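Local coordinates for protein NADH dehydrogenase (Methanothermobacter marburgensis, PDB 4R81) that binds flavin mononucleotide in a flavodoxin-like fold and probably passes electrons from NADH or NADPH to quinones, at residues A25-L30 with H35-G40; S19-E24 with I187-A192. All blocks are in the same frame, centred on the assembly; numbering follows the deposited sequence.

Helix 18-32 serves both contacts: its first turns, 19-24, meet helix 185-197 in contact 2, and its later turns, 25-30, meet strand 36-41 in contact 1. The centres of the two contacts lie about 11 Å apart, and the contacts touch, A25 CB standing 3.9 Å from A192 CB. Along the chain contact 1 is nested inside the long loop that contact 2 closes. Contact 1 belongs to the beta-alpha-beta unit of strand 5-10, helix 18-32 and strand 36-41 and reaches an outermost strand of the five-stranded parallel sheet, order 2-1-3-4-5, whereas contact 2 brings the last helix against the first. The same helix also carries S19, which hydrogen-bonds the FMN phosphate, at its beginning.

Contact 1: A25-L30 with H35-G40; sequences AFTEGL and HTYEVG
The end of segment 25-30 and the start of segment 35-40 converge, CA of L30 being 5.0 Å from CA of H35, while T27 and Y37 stand farther apart, 7.7 Å between CA atoms. At the close end the backbone N of H35 donates to O of L30 (2.9 Å, N-H...O angle 145°), tying the last turn of helix 18-32 to the residue just before strand 36-41. Next to this bond CD2 of L30 lies 4.0 Å from CB of H35, the two side chains crossing at about a right angle. The imidazole is held from elsewhere, its ND1 bonded to the backbone N of M4.

Y37 spans the wider end. Its ring leaves CB between the backbone N and carbonyl carbon (chi1 63°), and CG2 of T27 sits over one face, 3.7 Å from the centroid and 19° off the normal: a CH-pi contact. T27 turns its OG1 back to the helix, bonded to O of E24, which leaves the methyl for the ring. CD1 of L30 packs on the tyrosine's root, 3.9 Å from CB of Y37. Were Y37 an alanine, the T27 methyl would probably lose its aromatic face, and L30 CD1 would keep CB but lose the ring carbons next to it. One backbone bond thus closes the link between helix and strand, and apolar and CH-pi packing seats the helix on Y37 in this beta-alpha-beta unit.

Contact 2: S19-E24 with I187-A192; sequences SREVLE and INLMRA. With FMN (flavin mononucleotide), chain E.
L189 reaches from segment 187-192 onto the backbone of segment 19-24, its CD2 lying 3.6 Å from O of E21 and 4.1 Å from CG2 of V22. The short helical segments cross at -40° with a closest approach of 8.9 Å between their axes. V22 is the buried centre of the packing: its two methyls divide the work, CG2 beside L189 and CG1, anti to the backbone N (chi1 168°), 4.0 Å from CB of A192. The small side chain of A192 also lies against O of V22. Behind this seam V22 touches I88 and L174 of the sheet, and L189 touches F18.

The looser, partly exposed side belongs to E21. Its CB still rests 3.9 Å from CD2 of L189, but the chain extends beyond CG and brings OE1 into a salt bridge with R185, the residue that begins helix 185-197. OE1 comes only to 4.0 Å from CD1 of L189.

At the start of the segment S19 turns to the cofactor instead. One phosphate oxygen, O2P of FMN, is gripped twice, by N of S19 at 2.7 Å (N-H...O angle 149°) and by OG of S19 at 2.7 Å, as befits a phosphate at a helix N-terminus, where the helix dipole would probably favour the anion. Apolar packing round V22 and the E21-R185 salt bridge thus join the first and last helices of the flavodoxin-like fold, while S19 near the start of helix 18-32 holds the FMN phosphate.

Contact 1: A25-L30 with H35-G40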
ATOM      1  N   ALA A  25     -17.631 -16.095   5.954  1.00 21.00           N
ATOM      2  CA  ALA A  25     -18.763 -15.463   6.635  1.00 20.97           C
ATOM      3  C   ALA A  25     -19.494 -14.505   5.690  1.00 19.58           C
ATOM      4  O   ALA A  25     -20.725 -14.509   5.602  1.00 18.82           O
ATOM      5  CB  ALA A  25     -18.303 -14.746   7.899  1.00 21.42           C
ATOM      6  N   PHE A  26     -18.719 -13.718   4.952  1.00 19.72           N
ATOM      7  CA  PHE A  26     -19.266 -12.777   3.975  1.00 19.14           C
ATOM      8  C   PHE A  26     -20.065 -13.500   2.888  1.00 19.92           C
ATOM      9  O   PHE A  26     -21.180 -13.095   2.554  1.00 19.85           O
ATOM     10  CB  PHE A  26     -18.136 -11.942   3.363  1.00 19.69           C
ATOM     11  CG  PHE A  26     -18.606 -10.889   2.392  1.00 20.03           C
ATOM     12  CD1 PHE A  26     -19.373  -9.811   2.819  1.00 19.14           C
ATOM     13  CD2 PHE A  26     -18.250 -10.965   1.054  1.00 20.60           C
ATOM     14  CE1 PHE A  26     -19.792  -8.839   1.917  1.00 19.18           C
ATOM     15  CE2 PHE A  26     -18.660 -10.000   0.148  1.00 19.34           C
ATOM     16  CZ  PHE A  26     -19.430  -8.933   0.581  1.00 20.11           C
ATOM     17  N   THR A  27     -19.508 -14.573   2.337  1.00 19.48           N
ATOM     18  CA  THR A  27     -20.222 -15.319   1.308  1.00 20.82           C
ATOM     19  C   THR A  27     -21.504 -15.967   1.838  1.00 20.62           C
ATOM     20  O   THR A  27     -22.496 -16.058   1.119  1.00 20.73           O
ATOM     21  CB  THR A  27     -19.327 -16.364   0.611  1.00 21.24           C
ATOM     22  OG1 THR A  27     -18.786 -17.268   1.581  1.00 24.84           O
ATOM     23  CG2 THR A  27     -18.186 -15.676  -0.138  1.00 22.16           C
ATOM     24  N   GLU A  28     -21.484 -16.407   3.094  1.00 21.67           N
ATOM     25  CA  GLU A  28     -22.682 -16.955   3.725  1.00 23.99           C
ATOM     26  C   GLU A  28     -23.792 -15.910   3.766  1.00 23.41           C
ATOM     27  O   GLU A  28     -24.946 -16.209   3.451  1.00 24.04           O
ATOM     28  CB  GLU A  28     -22.366 -17.468   5.138  1.00 27.66           C
ATOM     29  CG  GLU A  28     -23.515 -18.198   5.822  1.00 33.07           C
ATOM     30  CD  GLU A  28     -23.131 -18.760   7.185  1.00 37.23           C
ATOM     31  OE1 GLU A  28     -21.947 -18.631   7.581  1.00 38.25           O
ATOM     32  OE2 GLU A  28     -24.019 -19.331   7.862  1.00 40.37           O
ATOM     33  N   GLY A  29     -23.443 -14.686   4.157  1.00 22.05           N
ATOM     34  CA  GLY A  29     -24.403 -13.595   4.156  1.00 22.00           C
ATOM     35  C   GLY A  29     -24.924 -13.278   2.764  1.00 21.51           C
ATOM     36  O   GLY A  29     -26.126 -13.071   2.582  1.00 22.85           O
ATOM     37  N   LEU A  30     -24.025 -13.213   1.782  1.00 20.59           N
ATOM     38  CA  LEU A  30     -24.433 -12.982   0.399  1.00 20.45           C
ATOM     39  C   LEU A  30     -25.452 -14.030  -0.048  1.00 22.36           C
ATOM     40  O   LEU A  30     -26.503 -13.698  -0.607  1.00 22.89           O
ATOM     41  CB  LEU A  30     -23.224 -13.019  -0.538  1.00 19.54           C
ATOM     42  CG  LEU A  30     -22.267 -11.833  -0.491  1.00 18.31           C
ATOM     43  CD1 LEU A  30     -21.145 -12.050  -1.505  1.00 18.58           C
ATOM     44  CD2 LEU A  30     -22.995 -10.507  -0.754  1.00 19.69           C
ATOM     45  N   HIS A  35     -27.802 -13.090  -3.089  1.00 25.24           N
ATOM     46  CA  HIS A  35     -26.774 -12.525  -3.951  1.00 23.91           C
ATOM     47  C   HIS A  35     -25.863 -13.615  -4.502  1.00 23.81           C
ATOM     48  O   HIS A  35     -25.834 -14.736  -3.982  1.00 25.44           O
ATOM     49  CB  HIS A  35     -25.969 -11.479  -3.181  1.00 22.79           C
ATOM     50  CG  HIS A  35     -26.810 -10.361  -2.650  1.00 24.42           C
ATOM     51  ND1 HIS A  35     -27.749  -9.711  -3.420  1.00 26.32           N
ATOM     52  CD2 HIS A  35     -26.856  -9.781  -1.428  1.00 24.87           C
ATOM     53  CE1 HIS A  35     -28.339  -8.776  -2.695  1.00 25.16           C
ATOM     54  NE2 HIS A  35     -27.815  -8.797  -1.484  1.00 25.96           N
ATOM     55  N   THR A  36     -25.133 -13.294  -5.568  1.00 23.85           N
ATOM     56  CA  THR A  36     -24.160 -14.231  -6.136  1.00 21.89           C
ATOM     57  C   THR A  36     -22.761 -13.636  -6.078  1.00 21.35           C
ATOM     58  O   THR A  36     -22.597 -12.447  -5.821  1.00 22.05           O
ATOM     59  CB  THR A  36     -24.493 -14.623  -7.592  1.00 22.38           C
ATOM     60  OG1 THR A  36     -24.438 -13.461  -8.426  1.00 23.84           O
ATOM     61  CG2 THR A  36     -25.874 -15.248  -7.678  1.00 22.48           C
ATOM     62  N   TYR A  37     -21.744 -14.449  -6.333  1.00 19.42           N
ATOM     63  CA  TYR A  37     -20.381 -13.936  -6.238  1.00 19.45           C
ATOM     64  C   TYR A  37     -19.339 -14.759  -6.999  1.00 18.55           C
ATOM     65  O   TYR A  37     -19.568 -15.919  -7.364  1.00 19.89           O
ATOM     66  CB  TYR A  37     -19.962 -13.779  -4.763  1.00 20.62           C
ATOM     67  CG  TYR A  37     -19.933 -15.098  -4.031  1.00 20.55           C
ATOM     68  CD1 TYR A  37     -18.775 -15.872  -4.002  1.00 21.18           C
ATOM     69  CD2 TYR A  37     -21.071 -15.586  -3.404  1.00 20.40           C
ATOM     70  CE1 TYR A  37     -18.751 -17.089  -3.357  1.00 20.72           C
ATOM     71  CE2 TYR A  37     -21.059 -16.802  -2.756  1.00 21.12           C
ATOM     72  CZ  TYR A  37     -19.898 -17.550  -2.737  1.00 21.86           C
ATOM     73  OH  TYR A  37     -19.891 -18.757  -2.092  1.00 23.91           O
ATOM     74  N   GLU A  38     -18.194 -14.126  -7.245  1.00 18.72           N
ATOM     75  CA  GLU A  38     -17.016 -14.796  -7.771  1.00 18.50           C
ATOM     76  C   GLU A  38     -15.838 -14.317  -6.940  1.00 18.74           C
ATOM     77  O   GLU A  38     -15.703 -13.122  -6.698  1.00 18.63           O
ATOM     78  CB  GLU A  38     -16.785 -14.448  -9.252  1.00 20.65           C
ATOM     79  CG  GLU A  38     -15.554 -15.144  -9.850  1.00 23.65           C
ATOM     80  CD  GLU A  38     -15.338 -14.847 -11.327  1.00 25.24           C
ATOM     81  OE1 GLU A  38     -16.187 -14.170 -11.948  1.00 28.02           O
ATOM     82  OE2 GLU A  38     -14.301 -15.293 -11.871  1.00 26.91           O
ATOM     83  N   VAL A  39     -14.992 -15.245  -6.498  1.00 18.95           N
ATOM     84  CA  VAL A  39     -13.821 -14.880  -5.709  1.00 18.38           C
ATOM     85  C   VAL A  39     -12.555 -14.852  -6.548  1.00 18.18           C
ATOM     86  O   VAL A  39     -12.223 -15.838  -7.222  1.00 20.87           O
ATOM     87  CB  VAL A  39     -13.604 -15.833  -4.512  1.00 18.46           C
ATOM     88  CG1 VAL A  39     -12.383 -15.394  -3.697  1.00 20.62           C
ATOM     89  CG2 VAL A  39     -14.850 -15.871  -3.638  1.00 20.45           C
ATOM     90  N   GLY A  40     -11.858 -13.717  -6.498  1.00 17.36           N
ATOM     91  CA  GLY A  40     -10.529 -13.610  -7.063  1.00 18.02           C
ATOM     92  C   GLY A  40      -9.512 -13.735  -5.943  1.00 18.77           C
ATOM     93  O   GLY A  40      -9.224 -12.766  -5.244  1.00 18.21           O
TER

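Contact 2: S19-E24 with I187-A192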
ATOM      1  N   SER A  19      -8.722 -14.141   7.756  1.00 20.16           N
ATOM      2  CA  SER A  19      -9.270 -13.514   6.556  1.00 20.13           C
ATOM      3  C   SER A  19     -10.081 -14.518   5.727  1.00 20.30           C
ATOM      4  O   SER A  19     -11.113 -14.177   5.145  1.00 20.10           O
ATOM      5  CB  SER A  19      -8.154 -12.892   5.713  1.00 21.17           C
ATOM      6  OG  SER A  19      -7.652 -11.718   6.341  1.00 21.87           O
ATOM      7  N   ARG A  20      -9.617 -15.762   5.692  1.00 21.06           N
ATOM      8  CA  ARG A  20     -10.338 -16.824   4.999  1.00 21.14           C
ATOM      9  C   ARG A  20     -11.705 -17.088   5.638  1.00 20.67           C
ATOM     10  O   ARG A  20     -12.691 -17.307   4.937  1.00 20.20           O
ATOM     11  CB  ARG A  20      -9.500 -18.108   4.963  1.00 22.18           C
ATOM     12  CG  ARG A  20     -10.147 -19.243   4.198  1.00 25.89           C
ATOM     13  CD  ARG A  20      -9.869 -19.122   2.719  1.00 28.71           C
ATOM     14  NE  ARG A  20      -8.434 -19.063   2.439  1.00 30.33           N
ATOM     15  CZ  ARG A  20      -7.921 -18.890   1.226  1.00 30.07           C
ATOM     16  NH1 ARG A  20      -8.732 -18.765   0.185  1.00 29.47           N
ATOM     17  NH2 ARG A  20      -6.603 -18.837   1.051  1.00 31.40           N
ATOM     18  N   GLU A  21     -11.766 -17.050   6.966  1.00 20.79           N
ATOM     19  CA  GLU A  21     -13.035 -17.211   7.663  1.00 21.31           C
ATOM     20  C   GLU A  21     -13.939 -16.011   7.413  1.00 19.02           C
ATOM     21  O   GLU A  21     -15.164 -16.152   7.346  1.00 19.32           O
ATOM     22  CB  GLU A  21     -12.803 -17.402   9.161  1.00 25.14           C
ATOM     23  CG  GLU A  21     -11.888 -18.574   9.495  1.00 30.05           C
ATOM     24  CD  GLU A  21     -11.731 -18.768  10.985  1.00 35.52           C
ATOM     25  OE1 GLU A  21     -12.727 -19.127  11.639  1.00 38.78           O
ATOM     26  OE2 GLU A  21     -10.614 -18.557  11.502  1.00 38.02           O
ATOM     27  N   VAL A  22     -13.331 -14.832   7.281  1.00 18.53           N
ATOM     28  CA  VAL A  22     -14.072 -13.622   6.953  1.00 18.16           C
ATOM     29  C   VAL A  22     -14.715 -13.763   5.577  1.00 19.73           C
ATOM     30  O   VAL A  22     -15.884 -13.411   5.398  1.00 19.35           O
ATOM     31  CB  VAL A  22     -13.163 -12.381   7.015  1.00 16.81           C
ATOM     32  CG1 VAL A  22     -13.854 -11.161   6.385  1.00 17.11           C
ATOM     33  CG2 VAL A  22     -12.791 -12.101   8.461  1.00 18.09           C
ATOM     34  N   LEU A  23     -13.960 -14.302   4.619  1.00 19.53           N
ATOM     35  CA  LEU A  23     -14.507 -14.580   3.294  1.00 19.28           C
ATOM     36  C   LEU A  23     -15.691 -15.539   3.393  1.00 20.47           C
ATOM     37  O   LEU A  23     -16.734 -15.320   2.778  1.00 21.42           O
ATOM     38  CB  LEU A  23     -13.431 -15.168   2.375  1.00 19.47           C
ATOM     39  CG  LEU A  23     -13.860 -15.635   0.981  1.00 20.50           C
ATOM     40  CD1 LEU A  23     -14.394 -14.467   0.164  1.00 20.11           C
ATOM     41  CD2 LEU A  23     -12.699 -16.312   0.262  1.00 20.48           C
ATOM     42  N   GLU A  24     -15.529 -16.600   4.177  1.00 20.70           N
ATOM     43  CA  GLU A  24     -16.590 -17.584   4.342  1.00 20.92           C
ATOM     44  C   GLU A  24     -17.831 -16.957   4.960  1.00 20.78           C
ATOM     45  O   GLU A  24     -18.955 -17.237   4.533  1.00 21.14           O
ATOM     46  CB  GLU A  24     -16.115 -18.751   5.208  1.00 23.48           C
ATOM     47  CG  GLU A  24     -17.173 -19.814   5.436  1.00 27.93           C
ATOM     48  CD  GLU A  24     -17.529 -20.585   4.170  1.00 31.60           C
ATOM     49  OE1 GLU A  24     -16.681 -20.666   3.243  1.00 32.28           O
ATOM     50  OE2 GLU A  24     -18.667 -21.114   4.105  1.00 33.78           O
ATOM     51  N   ILE A 187     -17.413 -12.045  17.039  1.00 26.97           N
ATOM     52  CA  ILE A 187     -18.128 -10.812  16.766  1.00 27.48           C
ATOM     53  C   ILE A 187     -17.746 -10.272  15.387  1.00 24.98           C
ATOM     54  O   ILE A 187     -18.589  -9.758  14.652  1.00 24.67           O
ATOM     55  CB  ILE A 187     -17.916  -9.777  17.902  1.00 32.15           C
ATOM     56  CG1 ILE A 187     -18.656  -8.476  17.624  1.00 33.37           C
ATOM     57  CG2 ILE A 187     -16.436  -9.483  18.126  1.00 34.30           C
ATOM     58  CD1 ILE A 187     -18.442  -7.464  18.731  1.00 35.74           C
ATOM     59  N   ASN A 188     -16.478 -10.416  15.021  1.00 23.48           N
ATOM     60  CA  ASN A 188     -16.040  -9.949  13.715  1.00 22.22           C
ATOM     61  C   ASN A 188     -16.621 -10.762  12.560  1.00 22.78           C
ATOM     62  O   ASN A 188     -16.941 -10.204  11.506  1.00 22.36           O
ATOM     63  CB  ASN A 188     -14.510  -9.868  13.640  1.00 21.69           C
ATOM     64  CG  ASN A 188     -13.969  -8.666  14.373  1.00 22.14           C
ATOM     65  OD1 ASN A 188     -14.694  -7.694  14.594  1.00 22.23           O
ATOM     66  ND2 ASN A 188     -12.698  -8.715  14.756  1.00 21.14           N
ATOM     67  N   LEU A 189     -16.768 -12.072  12.764  1.00 22.85           N
ATOM     68  CA  LEU A 189     -17.395 -12.931  11.766  1.00 22.91           C
ATOM     69  C   LEU A 189     -18.882 -12.612  11.643  1.00 23.89           C
ATOM     70  O   LEU A 189     -19.460 -12.708  10.560  1.00 23.51           O
ATOM     71  CB  LEU A 189     -17.179 -14.413  12.102  1.00 23.96           C
ATOM     72  CG  LEU A 189     -15.737 -14.927  11.998  1.00 24.56           C
ATOM     73  CD1 LEU A 189     -15.653 -16.421  12.280  1.00 25.93           C
ATOM     74  CD2 LEU A 189     -15.143 -14.614  10.632  1.00 23.13           C
ATOM     75  N   MET A 190     -19.501 -12.225  12.755  1.00 25.48           N
ATOM     76  CA  MET A 190     -20.894 -11.797  12.731  1.00 27.18           C
ATOM     77  C   MET A 190     -21.029 -10.545  11.861  1.00 24.35           C
ATOM     78  O   MET A 190     -21.972 -10.423  11.074  1.00 24.98           O
ATOM     79  CB  MET A 190     -21.411 -11.522  14.152  1.00 30.58           C
ATOM     80  CG  MET A 190     -22.930 -11.426  14.258  1.00 36.03           C
ATOM     81  SD  MET A 190     -23.524 -10.778  15.839  1.00 41.57           S
ATOM     82  CE  MET A 190     -22.539 -11.739  16.986  1.00 42.31           C
ATOM     83  N   ARG A 191     -20.083  -9.619  12.012  1.00 22.89           N
ATOM     84  CA  ARG A 191     -20.083  -8.390  11.224  1.00 22.33           C
ATOM     85  C   ARG A 191     -19.883  -8.683   9.737  1.00 22.00           C
ATOM     86  O   ARG A 191     -20.561  -8.103   8.881  1.00 21.88           O
ATOM     87  CB  ARG A 191     -19.016  -7.418  11.746  1.00 21.48           C
ATOM     88  CG  ARG A 191     -19.320  -6.909  13.163  1.00 23.19           C
ATOM     89  CD  ARG A 191     -18.198  -6.074  13.736  1.00 25.80           C
ATOM     90  NE  ARG A 191     -17.952  -4.888  12.929  1.00 25.54           N
ATOM     91  CZ  ARG A 191     -16.804  -4.227  12.907  1.00 24.89           C
ATOM     92  NH1 ARG A 191     -15.785  -4.648  13.643  1.00 26.78           N
ATOM     93  NH2 ARG A 191     -16.668  -3.158  12.136  1.00 26.05           N
ATOM     94  N   ALA A 192     -18.965  -9.593   9.437  1.00 20.86           N
ATOM     95  CA  ALA A 192     -18.694  -9.956   8.053  1.00 21.94           C
ATOM     96  C   ALA A 192     -19.934 -10.568   7.396  1.00 21.87           C
ATOM     97  O   ALA A 192     -20.291 -10.229   6.264  1.00 20.72           O
ATOM     98  CB  ALA A 192     -17.522 -10.909   7.979  1.00 22.52           C
TER
HETATM   99  N1  FMN E 300      -2.274  -4.954  12.508  1.00 23.18           N
HETATM  100  C2  FMN E 300      -2.585  -3.615  12.638  1.00 23.80           C
HETATM  101  O2  FMN E 300      -3.505  -3.273  13.370  1.00 24.50           O
HETATM  102  N3  FMN E 300      -1.872  -2.656  11.945  1.00 23.01           N
HETATM  103  C4  FMN E 300      -0.838  -3.029  11.114  1.00 22.00           C
HETATM  104  O4  FMN E 300      -0.225  -2.161  10.500  1.00 22.70           O
HETATM  105  C4A FMN E 300      -0.510  -4.376  10.975  1.00 21.73           C
HETATM  106  N5  FMN E 300       0.532  -4.776  10.161  1.00 22.11           N
HETATM  107  C5A FMN E 300       0.830  -6.117  10.023  1.00 22.03           C
HETATM  108  C6  FMN E 300       1.872  -6.514   9.185  1.00 20.99           C
HETATM  109  C7  FMN E 300       2.189  -7.862   9.045  1.00 21.68           C
HETATM  110  C7M FMN E 300       3.297  -8.291   8.128  1.00 22.91           C
HETATM  111  C8  FMN E 300       1.459  -8.823   9.745  1.00 21.07           C
HETATM  112  C8M FMN E 300       1.794 -10.283   9.609  1.00 23.34           C
HETATM  113  C9  FMN E 300       0.427  -8.418  10.588  1.00 21.71           C
HETATM  114  C9A FMN E 300       0.103  -7.070  10.730  1.00 22.07           C
HETATM  115  N10 FMN E 300      -0.927  -6.664  11.563  1.00 21.72           N
HETATM  116  C10 FMN E 300      -1.237  -5.331  11.680  1.00 21.95           C
HETATM  117  C1' FMN E 300      -1.749  -7.665  12.308  1.00 21.09           C
HETATM  118  C2' FMN E 300      -2.699  -8.260  11.258  1.00 21.08           C
HETATM  119  O2' FMN E 300      -3.638  -7.315  10.784  1.00 18.94           O
HETATM  120  C3' FMN E 300      -3.356  -9.529  11.776  1.00 22.76           C
HETATM  121  O3' FMN E 300      -2.341 -10.519  11.814  1.00 23.75           O
HETATM  122  C4' FMN E 300      -4.477  -9.981  10.849  1.00 23.28           C
HETATM  123  O4' FMN E 300      -5.568  -9.085  10.872  1.00 25.12           O
HETATM  124  C5' FMN E 300      -4.981 -11.369  11.211  1.00 22.80           C
HETATM  125  O5' FMN E 300      -5.780 -11.795  10.133  1.00 23.75           O
HETATM  126  P   FMN E 300      -5.272 -13.029   9.242  1.00 23.53           P
HETATM  127  O1P FMN E 300      -5.286 -14.262  10.127  1.00 24.43           O
HETATM  128  O2P FMN E 300      -6.205 -13.227   8.073  1.00 26.06           O
HETATM  129  O3P FMN E 300      -3.858 -12.750   8.793  1.00 24.64           O